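Local coordinates for protein phosphatase Slingshot homolog 2 (Homo sapiens, PDB 2NT2) that dephosphorylates cofilin, and so activates it for binding and disassembling actin filaments, through a protein phosphatase domain acting on phosphotyrosine, phosphoserine and phosphothreonine, at residues A19-L22 / E23-Q26; N42-P45 / G46-Y50; A60-L63 / L64-W67; G108-L111 / D112-Y115; K126-P129 / S130-R133. The protein carries 1 engineered substitution. All coordinates share one frame; numbering follows the deposited sequence.

Contact 1: A19-L22 / E23-Q26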
# COMPACT_ATOMS: atom_id res chain seq x y z
N ALA A 19 -10.73 1.00 6.10
CA ALA A 19 -11.16 1.84 4.99
C ALA A 19 -12.64 2.23 5.11
O ALA A 19 -13.06 3.21 4.49
CB ALA A 19 -10.89 1.15 3.66
N SER A 20 -13.39 1.46 5.89
CA SER A 20 -14.80 1.77 6.14
C SER A 20 -15.01 2.63 7.38
O SER A 20 -16.15 2.95 7.72
CB SER A 20 -15.66 0.51 6.21
OG SER A 20 -15.30 -0.44 7.19
N ASN A 21 -13.94 3.02 8.06
CA ASN A 21 -14.05 3.84 9.27
C ASN A 21 -13.80 5.31 8.96
O ASN A 21 -12.71 5.81 9.20
CB ASN A 21 -13.09 3.32 10.33
CG ASN A 21 -13.20 4.02 11.66
OD1 ASN A 21 -13.57 5.19 11.75
ND2 ASN A 21 -12.83 3.31 12.73
N LEU A 22 -14.81 5.99 8.44
CA LEU A 22 -14.69 7.33 7.88
C LEU A 22 -14.06 8.32 8.84
O LEU A 22 -13.07 8.99 8.52
CB LEU A 22 -16.05 7.83 7.41
CG LEU A 22 -16.20 9.30 7.02
CD1 LEU A 22 -15.18 9.70 5.97
CD2 LEU A 22 -17.61 9.57 6.50
N GLU A 23 -14.65 8.43 10.02
CA GLU A 23 -14.20 9.37 11.04
C GLU A 23 -12.72 9.14 11.36
O GLU A 23 -11.96 10.08 11.54
CB GLU A 23 -15.05 9.23 12.29
CG GLU A 23 -15.78 10.43 12.81
CD GLU A 23 -16.22 11.44 11.77
OE1 GLU A 23 -15.39 12.33 11.42
OE2 GLU A 23 -17.37 11.38 11.29
N ASP A 24 -12.31 7.87 11.44
CA ASP A 24 -10.91 7.60 11.75
C ASP A 24 -10.00 8.21 10.68
O ASP A 24 -9.01 8.88 10.98
CB ASP A 24 -10.63 6.10 11.85
CG ASP A 24 -9.21 5.84 12.32
OD1 ASP A 24 -8.98 5.89 13.55
OD2 ASP A 24 -8.31 5.60 11.48
N LEU A 25 -10.36 7.97 9.43
CA LEU A 25 -9.68 8.42 8.24
C LEU A 25 -9.62 9.95 8.17
O LEU A 25 -8.56 10.54 7.95
CB LEU A 25 -10.39 7.89 6.98
CG LEU A 25 -10.23 6.38 6.73
CD1 LEU A 25 -10.84 5.98 5.41
CD2 LEU A 25 -8.76 6.00 6.80
N GLN A 26 -10.78 10.57 8.35
CA GLN A 26 -10.87 12.02 8.30
C GLN A 26 -9.96 12.65 9.36
O GLN A 26 -9.19 13.57 9.07
CB GLN A 26 -12.32 12.47 8.50
CG GLN A 26 -12.60 13.86 7.94
CD GLN A 26 -14.08 14.11 7.72
OE1 GLN A 26 -14.82 14.41 8.65
NE2 GLN A 26 -14.52 14.00 6.47
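Asn21 reaches forward to Asp24 at the start of helix 22-27. Its CG stands opposite the backbone N (chi1 -176°), which brings the amide alongside the next turn, where Asn21 OD1 accepts from Asp24 N at 3.0 Å. That N-H arrives from above the plane of the amide carbonyl, not on a lone pair, and the bond is somewhat bent. Packing is close here: Asn21 OD1 also lies 3.1 Å from Asp24 CB. Just behind, the first backbone bonds of the helix are nearly straight, with Leu25 N on Asn21 O at 3.2 Å and Gln26 N on Leu22 O at 2.8 Å. The inner side is filled by Leu25, whose CD1 comes within 3.7 Å of Ala19 O and which is buried against Ile33 and Leu85 of the central sheet. The outer side is looser. The side chain of Glu23 is exposed and touches the preceding residues only through CB, while the carboxylate of Asp24, turned 60° from the Asn21 amide, forms a salt bridge with Arg28. A side-chain oxygen on the N3 amide, followed by regular i to i+4 bonds, is the signature of an asparagine N-cap.

Contact 2: N42-P45 / G46-Y50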
# COMPACT_ATOMS: atom_id res chain seq x y z
N ASN A 42 -14.95 0.63 -2.60
CA ASN A 42 -14.70 2.02 -2.28
C ASN A 42 -15.87 2.55 -1.44
O ASN A 42 -16.90 2.94 -1.98
CB ASN A 42 -14.56 2.87 -3.54
CG ASN A 42 -13.34 2.59 -4.37
OD1 ASN A 42 -13.15 3.21 -5.42
ND2 ASN A 42 -12.49 1.68 -3.90
N PHE A 43 -15.71 2.53 -0.13
CA PHE A 43 -16.78 2.83 0.80
C PHE A 43 -17.28 4.26 0.71
O PHE A 43 -18.48 4.50 0.93
CB PHE A 43 -16.29 2.54 2.24
CG PHE A 43 -15.98 1.07 2.44
CD1 PHE A 43 -16.99 0.12 2.40
CD2 PHE A 43 -14.69 0.65 2.68
CE1 PHE A 43 -16.72 -1.22 2.58
CE2 PHE A 43 -14.40 -0.70 2.87
CZ PHE A 43 -15.42 -1.63 2.82
N PHE A 44 -16.42 5.24 0.42
CA PHE A 44 -16.88 6.63 0.50
C PHE A 44 -16.57 7.44 -0.75
O PHE A 44 -15.83 8.42 -0.71
CB PHE A 44 -16.26 7.31 1.73
CG PHE A 44 -16.30 6.44 2.98
CD1 PHE A 44 -15.16 5.81 3.45
CD2 PHE A 44 -17.49 6.25 3.66
CE1 PHE A 44 -15.20 5.01 4.57
CE2 PHE A 44 -17.54 5.45 4.79
CZ PHE A 44 -16.40 4.83 5.24
N PRO A 45 -17.14 7.07 -1.90
CA PRO A 45 -16.92 7.89 -3.10
C PRO A 45 -17.58 9.26 -2.94
O PRO A 45 -18.76 9.34 -2.58
CB PRO A 45 -17.58 7.09 -4.21
CG PRO A 45 -17.80 5.72 -3.66
CD PRO A 45 -18.00 5.91 -2.17
N GLY A 46 -16.84 10.33 -3.17
CA GLY A 46 -17.38 11.67 -2.91
C GLY A 46 -16.77 12.28 -1.66
O GLY A 46 -16.91 13.47 -1.39
N VAL A 47 -16.10 11.44 -0.88
CA VAL A 47 -15.33 11.89 0.28
C VAL A 47 -13.84 11.77 -0.02
O VAL A 47 -13.06 12.68 0.27
CB VAL A 47 -15.66 11.08 1.55
CG1 VAL A 47 -14.92 11.64 2.75
CG2 VAL A 47 -17.17 11.07 1.80
N PHE A 48 -13.45 10.63 -0.60
CA PHE A 48 -12.04 10.40 -0.87
C PHE A 48 -11.78 10.09 -2.34
O PHE A 48 -12.62 9.51 -3.03
CB PHE A 48 -11.51 9.25 -0.01
CG PHE A 48 -11.83 9.38 1.47
CD1 PHE A 48 -12.95 8.76 2.00
CD2 PHE A 48 -11.02 10.11 2.32
CE1 PHE A 48 -13.24 8.86 3.35
CE2 PHE A 48 -11.30 10.22 3.66
CZ PHE A 48 -12.42 9.59 4.18
N GLU A 49 -10.60 10.50 -2.79
CA GLU A 49 -10.05 10.15 -4.09
C GLU A 49 -9.49 8.72 -4.06
O GLU A 49 -8.61 8.44 -3.25
CB GLU A 49 -8.94 11.13 -4.45
CG GLU A 49 -9.23 11.97 -5.68
CD GLU A 49 -8.00 12.07 -6.57
OE1 GLU A 49 -7.50 11.03 -7.05
OE2 GLU A 49 -7.54 13.21 -6.79
N TYR A 50 -10.00 7.87 -4.94
CA TYR A 50 -9.66 6.46 -4.95
C TYR A 50 -8.78 6.05 -6.12
O TYR A 50 -8.88 6.62 -7.21
CB TYR A 50 -10.93 5.60 -4.96
CG TYR A 50 -11.64 5.56 -3.63
CD1 TYR A 50 -12.71 6.41 -3.38
CD2 TYR A 50 -11.24 4.68 -2.63
CE1 TYR A 50 -13.36 6.38 -2.16
CE2 TYR A 50 -11.89 4.66 -1.41
CZ TYR A 50 -12.95 5.51 -1.18
OH TYR A 50 -13.61 5.49 0.02
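Tyr50 and Asn42 each hold CG opposite their own carbonyl carbon (chi1 -75° and -68°), and with these torsions the phenol ring and the side-chain amide lie stacked, their planes 12° apart. Asn42 CB sits over the ring centre, 3.7 Å from the Tyr50 centroid, in a CH-pi contact. The amide then runs back along the ring, so that Asn42 OD1 meets Tyr50 CB at 3.3 Å; Asn42 ND2 is bonded to Asn52 OD1, which helps fix the rotation of the amide. At the far end of the ring, Tyr50 OH accepts from Phe44 N at 2.8 Å. Phe44 O, near the plane of this ring at its edge, takes two donors: Val47 N at 3.0 Å, from above the carbonyl plane, and Phe48 N at 3.2 Å, almost in line with the C=O bond. The first closes a type II beta-turn with Pro45 and Gly46 at its corners, and a CB on Gly46 would collide with Pro45 O. Beside the turn, Phe44 CD1 touches Phe48 CE1 at 3.6 Å. With a phenylalanine in place of Tyr50, Phe44 N would probably be left without its hydroxyl acceptor. With Phe44 N held by a phenol oxygen and Phe44 O by two amides, the peptide groups on both sides of Phe44 are fixed in orientation by polar bonds as well as by ring packing.

Contact 3: A60-L63 / L64-W67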
# COMPACT_ATOMS: atom_id res chain seq x y z
N ALA A 60 -0.86 -16.11 -8.36
CA ALA A 60 -1.00 -15.81 -9.77
C ALA A 60 -1.09 -14.32 -10.03
O ALA A 60 -1.05 -13.86 -11.17
CB ALA A 60 -2.24 -16.51 -10.33
N THR A 61 -1.21 -13.56 -8.95
CA THR A 61 -1.27 -12.11 -9.06
C THR A 61 0.12 -11.52 -9.32
O THR A 61 1.07 -11.78 -8.58
CB THR A 61 -1.83 -11.46 -7.78
OG1 THR A 61 -3.23 -11.76 -7.66
CG2 THR A 61 -1.69 -9.95 -7.86
N ASP A 62 0.21 -10.72 -10.38
CA ASP A 62 1.42 -9.97 -10.69
C ASP A 62 1.27 -8.52 -10.23
O ASP A 62 0.82 -7.66 -11.00
CB ASP A 62 1.74 -10.05 -12.17
CG ASP A 62 2.89 -9.18 -12.63
OD1 ASP A 62 3.61 -8.61 -11.79
OD2 ASP A 62 3.07 -9.03 -13.86
N LEU A 63 1.64 -8.25 -8.98
CA LEU A 63 1.54 -6.92 -8.40
C LEU A 63 2.64 -6.00 -8.91
O LEU A 63 2.47 -4.78 -9.02
CB LEU A 63 1.62 -7.01 -6.88
CG LEU A 63 0.32 -6.87 -6.09
CD1 LEU A 63 0.63 -6.74 -4.61
CD2 LEU A 63 -0.50 -5.70 -6.61
N LEU A 64 3.78 -6.61 -9.21
CA LEU A 64 4.92 -5.93 -9.80
C LEU A 64 4.49 -5.01 -10.94
O LEU A 64 4.88 -3.83 -10.97
CB LEU A 64 5.95 -6.94 -10.30
CG LEU A 64 7.31 -6.41 -10.75
CD1 LEU A 64 7.71 -5.17 -9.97
CD2 LEU A 64 8.37 -7.49 -10.60
N ALA A 65 3.67 -5.51 -11.85
CA ALA A 65 3.18 -4.71 -12.96
C ALA A 65 2.42 -3.47 -12.50
O ALA A 65 2.21 -2.53 -13.28
CB ALA A 65 2.31 -5.56 -13.86
N TYR A 66 1.99 -3.39 -11.24
CA TYR A 66 1.19 -2.24 -10.83
C TYR A 66 1.93 -1.27 -9.91
O TYR A 66 1.31 -0.29 -9.47
CB TYR A 66 -0.06 -2.70 -10.08
CG TYR A 66 -1.03 -3.59 -10.80
CD1 TYR A 66 -0.89 -4.97 -10.78
CD2 TYR A 66 -2.10 -3.06 -11.51
CE1 TYR A 66 -1.79 -5.79 -11.44
CE2 TYR A 66 -3.00 -3.87 -12.17
CZ TYR A 66 -2.84 -5.24 -12.13
OH TYR A 66 -3.74 -6.05 -12.80
N TRP A 67 3.20 -1.49 -9.55
CA TRP A 67 3.77 -0.67 -8.49
C TRP A 67 4.09 0.76 -8.97
O TRP A 67 4.20 1.65 -8.12
CB TRP A 67 4.97 -1.19 -7.77
CG TRP A 67 5.25 -2.54 -7.29
CD1 TRP A 67 6.38 -3.19 -7.69
CD2 TRP A 67 4.59 -3.46 -6.42
NE1 TRP A 67 6.47 -4.45 -7.13
CE2 TRP A 67 5.37 -4.63 -6.34
CE3 TRP A 67 3.39 -3.38 -5.69
CZ2 TRP A 67 5.00 -5.73 -5.57
CZ3 TRP A 67 3.04 -4.47 -4.93
CH2 TRP A 67 3.83 -5.62 -4.87
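Asp62 and Leu63 meet Ala65, Tyr66 and Trp67 in a beta-turn with an added side-chain bond, which gathers the loop between strand 49-52 and helix 67-79. Two bonds from residue i to i+3 support this reading. Leu63 O accepts from Tyr66 N at 2.7 Å, the donor above the carbonyl plane, and this is the beta-turn bond. One residue earlier a side chain plays the same part: Asp62 OD1 accepts from Ala65 N at 3.1 Å, the N-H coming from above the carboxylate plane. For Asp62 the torsion matters: CG stands opposite the backbone N (chi1 173°), which turns the carboxylate along the chain to Ala65, whose CB lies 3.6 Å from Asp62 OD2.

Leu63 and Trp67 carry the apolar half, crossing at about a right angle. Leu63 CB touches Trp67 CH2 and Leu63 CD1 touches Trp67 CZ3, each pair at 3.3 Å, so the leucine bears on the six-membered end of the indole. Leu63 O sits over one face of that ring system, 3.6 Å above its plane and offset toward the rim. Tyr66 comes edge-on instead, with CD1 and CE1 both 3.2 Å from Asp62 O, near the plane of the ring.

Around this turn, Gln134 of helix 129-143 binds Thr61 O and Leu63 N through the two ends of its amide. Tyr138 of the same helix meets the Trp67 ring edge-to-face, helix 94-107 touches the indole with Ser97, Thr98 and Ala101, and Tyr66 rests on Ile53 and Val55, just beyond strand 49-52.

Contact 4: G108-L111 / D112-Y115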
# COMPACT_ATOMS: atom_id res chain seq x y z
N GLY A 108 14.78 4.72 -1.90
CA GLY A 108 15.87 3.92 -2.43
C GLY A 108 16.39 2.91 -1.43
O GLY A 108 17.59 2.64 -1.36
N TRP A 109 15.47 2.35 -0.66
CA TRP A 109 15.78 1.40 0.39
C TRP A 109 16.00 -0.02 -0.11
O TRP A 109 15.30 -0.48 -1.01
CB TRP A 109 14.62 1.42 1.40
CG TRP A 109 14.70 2.60 2.33
CD1 TRP A 109 15.63 3.59 2.31
CD2 TRP A 109 13.80 2.89 3.40
NE1 TRP A 109 15.37 4.49 3.31
CE2 TRP A 109 14.26 4.09 4.00
CE3 TRP A 109 12.67 2.27 3.91
CZ2 TRP A 109 13.61 4.66 5.09
CZ3 TRP A 109 12.02 2.84 4.99
CH2 TRP A 109 12.50 4.03 5.56
N ASN A 110 16.96 -0.73 0.47
CA ASN A 110 17.10 -2.16 0.20
C ASN A 110 15.81 -2.89 0.56
O ASN A 110 15.03 -2.38 1.36
CB ASN A 110 18.26 -2.75 1.01
CG ASN A 110 19.61 -2.54 0.37
OD1 ASN A 110 19.72 -1.87 -0.67
ND2 ASN A 110 20.64 -3.10 0.98
N LEU A 111 15.58 -4.08 0.00
CA LEU A 111 14.34 -4.78 0.30
C LEU A 111 14.24 -5.15 1.78
O LEU A 111 13.22 -4.88 2.42
CB LEU A 111 14.18 -6.03 -0.55
CG LEU A 111 13.06 -6.99 -0.13
CD1 LEU A 111 11.72 -6.28 -0.01
CD2 LEU A 111 12.98 -8.15 -1.12
N ASP A 112 15.28 -5.78 2.33
CA ASP A 112 15.19 -6.16 3.74
C ASP A 112 15.01 -4.93 4.63
O ASP A 112 14.21 -4.98 5.57
CB ASP A 112 16.42 -6.97 4.13
CG ASP A 112 16.25 -8.42 3.68
OD1 ASP A 112 15.67 -8.65 2.60
OD2 ASP A 112 16.67 -9.32 4.43
N ARG A 113 15.70 -3.87 4.27
CA ARG A 113 15.57 -2.51 4.76
C ARG A 113 14.11 -2.10 4.90
O ARG A 113 13.64 -1.78 5.99
CB ARG A 113 16.23 -1.57 3.76
CG ARG A 113 17.18 -0.51 4.26
CD ARG A 113 18.44 -0.49 3.41
NE ARG A 113 18.63 0.76 2.68
CZ ARG A 113 19.80 1.14 2.18
NH1 ARG A 113 20.87 0.37 2.32
NH2 ARG A 113 19.91 2.29 1.53
N ALA A 114 13.40 -2.07 3.78
CA ALA A 114 12.02 -1.62 3.69
C ALA A 114 11.07 -2.63 4.31
O ALA A 114 10.18 -2.27 5.08
CB ALA A 114 11.64 -1.36 2.23
N TYR A 115 11.26 -3.92 3.99
CA TYR A 115 10.41 -4.94 4.62
C TYR A 115 10.53 -4.84 6.14
O TYR A 115 9.51 -4.81 6.83
CB TYR A 115 10.79 -6.33 4.14
CG TYR A 115 10.02 -7.46 4.78
CD1 TYR A 115 8.79 -7.86 4.26
CD2 TYR A 115 10.50 -8.13 5.89
CE1 TYR A 115 8.07 -8.90 4.84
CE2 TYR A 115 9.79 -9.17 6.48
CZ TYR A 115 8.58 -9.54 5.94
OH TYR A 115 7.87 -10.57 6.53
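Tyr115 N bonds to Leu111 O at 2.7 Å, almost straight and nearly in line with the C=O bond, and so fixes the first turn of helix 111-121. The contact is the N-terminal end of that helix, entered from a short linker after helix 94-107: Gly108, with phi at +67°, ends the first helix, and three residues later the chain is helical again. Ala114 N to Asn110 O, at 2.9 Å, is the other bond of the turn, although the place of that oxygen is less certain. Asn110 holds the N-cap position, yet its side chain makes no capping bond.

What the Asn110 amide does instead is stack on the guanidinium of Arg113, the planes 28° apart. Asn110 OD1 lies over one face, 3.9 Å above the guanidinium plane and toward its rim. Bends at chi2 and chi3 fold the arginine back beside the loop, where Arg113 CD touches Asn110 CB at 3.3 Å. Arg113 NE faces Asn110 N at 3.1 Å, but as two donors they form no bond. The Trp109 ring stands at 65° to the guanidinium, so these two groups are not stacked.

Farther out the contacts are apolar. Trp109 meets the Tyr117 ring edge-to-face. Leu111 is buried between helices, against Ile100 and Met104 of helix 94-107 and Leu135 of helix 129-143, with its CD1 4.3 Å from Tyr115 CB. Ala114 also packs on Ile100, and its CB lies 4.1 Å from Trp109 CE3.

Contact 5: K126-P129 / S130-R133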
# COMPACT_ATOMS: atom_id res chain seq x y z
N LYS A 126 2.74 -9.56 5.97
CA LYS A 126 3.15 -10.87 5.49
C LYS A 126 2.76 -11.04 4.02
O LYS A 126 1.74 -11.64 3.70
CB LYS A 126 2.52 -11.97 6.35
CG LYS A 126 2.68 -13.38 5.81
CD LYS A 126 2.64 -14.40 6.93
CE LYS A 126 3.40 -15.66 6.57
NZ LYS A 126 4.65 -15.82 7.37
N PRO A 127 3.57 -10.47 3.14
CA PRO A 127 3.33 -10.64 1.70
C PRO A 127 3.30 -12.12 1.34
O PRO A 127 4.03 -12.93 1.90
CB PRO A 127 4.53 -9.93 1.07
CG PRO A 127 4.96 -8.93 2.09
CD PRO A 127 4.75 -9.63 3.41
N ASN A 128 2.41 -12.48 0.41
CA ASN A 128 2.34 -13.89 0.01
C ASN A 128 3.60 -14.26 -0.76
O ASN A 128 4.26 -13.39 -1.35
CB ASN A 128 1.05 -14.18 -0.72
CG ASN A 128 0.97 -13.98 -2.20
OD1 ASN A 128 1.91 -14.17 -2.98
ND2 ASN A 128 -0.23 -13.60 -2.67
N PRO A 129 3.97 -15.54 -0.73
CA PRO A 129 5.28 -15.98 -1.23
C PRO A 129 5.58 -15.49 -2.64
O PRO A 129 6.72 -15.15 -2.95
CB PRO A 129 5.16 -17.51 -1.23
CG PRO A 129 4.14 -17.79 -0.17
CD PRO A 129 3.16 -16.66 -0.24
N SER A 130 4.55 -15.47 -3.49
CA SER A 130 4.70 -14.90 -4.83
C SER A 130 4.91 -13.40 -4.77
O SER A 130 5.66 -12.81 -5.55
CB SER A 130 3.48 -15.23 -5.69
OG SER A 130 3.46 -14.46 -6.88
N PHE A 131 4.27 -12.74 -3.80
CA PHE A 131 4.51 -11.30 -3.67
C PHE A 131 5.93 -11.05 -3.20
O PHE A 131 6.59 -10.10 -3.62
CB PHE A 131 3.49 -10.66 -2.73
CG PHE A 131 2.09 -10.59 -3.34
CD1 PHE A 131 1.01 -10.14 -2.59
CD2 PHE A 131 1.88 -10.96 -4.66
CE1 PHE A 131 -0.25 -10.08 -3.15
CE2 PHE A 131 0.62 -10.90 -5.23
CZ PHE A 131 -0.44 -10.45 -4.47
N MET A 132 6.43 -11.96 -2.36
CA MET A 132 7.82 -11.83 -1.92
C MET A 132 8.80 -11.97 -3.07
O MET A 132 9.74 -11.19 -3.20
CB MET A 132 8.14 -12.83 -0.81
CG MET A 132 7.31 -12.66 0.46
SD MET A 132 8.03 -11.50 1.63
CE MET A 132 7.81 -9.94 0.79
N ARG A 133 8.59 -12.97 -3.92
CA ARG A 133 9.44 -13.17 -5.08
C ARG A 133 9.49 -11.90 -5.93
O ARG A 133 10.54 -11.52 -6.44
CB ARG A 133 8.93 -14.35 -5.91
CG ARG A 133 10.01 -15.10 -6.68
CD ARG A 133 9.79 -15.00 -8.18
NE ARG A 133 9.67 -16.29 -8.83
CZ ARG A 133 10.63 -16.93 -9.48
NH1 ARG A 133 11.84 -16.39 -9.58
NH2 ARG A 133 10.39 -18.12 -10.03
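Asn128 and Phe131 hold the start of helix 129-143 together, first by hydrogen bonds. Asn128 OD1 caps the helix by accepting from Phe131 N at 2.9 Å, the donor lying above the amide's carbonyl plane. Asn128 O accepts from Met132 N at 2.8 Å, nearly in line with the C=O bond, and Pro129 O takes Arg133 N at 3.0 Å with the donor tilted out of plane.

The second kind is a stack of amide on ring. With chi1 at 88°, Asn128 CG stands in the crowded position between backbone N and carbonyl carbon, and this lays the amide across the Phe131 ring with the planes 24° apart. Asn128 ND2 sits 3.4 Å above the centre of that face while also bonding to Asp57 OD1. With an alanine in place of Phe131 the ring is gone, which would probably leave the Asn128 amide without the flat surface it lies on and open a gap toward Ser97 and Thr61.

Third comes apolar packing. The bent chain of Met132 brings CE onto the proline ring, 3.3 Å from both Pro127 CB and Pro127 CG, tighter than ordinary van der Waals contact. Pro127 CB also lies 4.0 Å from Phe131 CB.

Among the neighbouring elements, Asn128 N bonds to Ser93 OG, and Phe131 packs on Ser93 and Arg94, which belong to the phosphate-binding signature loop of this family and the helix after it. Ser130 OG bonds to Glu59 O, Pro127 rests on Ser97 and Ile100 of helix 94-107, and Tyr115 of helix 111-121 touches both Pro127 and Met132.

From the N terminus the five contacts follow in series; none nests in or crosses another. Contact 1 closes the bend between helices 16-19 and 22-27, and contact 2 the loop into edge strand 49-52. They touch, Leu22 CD1 meeting Phe48 CZ at 3.3 Å, and form one flank of the domain. Contact 3 gathers the loop before helix 67-79, contact 4 joins helices 94-107 and 111-121, and contact 5 starts helix 129-143. Leu63 CD1 lies 3.8 Å from Phe131 CE1, tying contact 3 to contact 5, while Tyr115 CE1, 3.7 Å from Pro127 CD, ties in contact 4. Contacts 1 and 5 have centres about 28 Å apart, on opposite sides of the chain's centre.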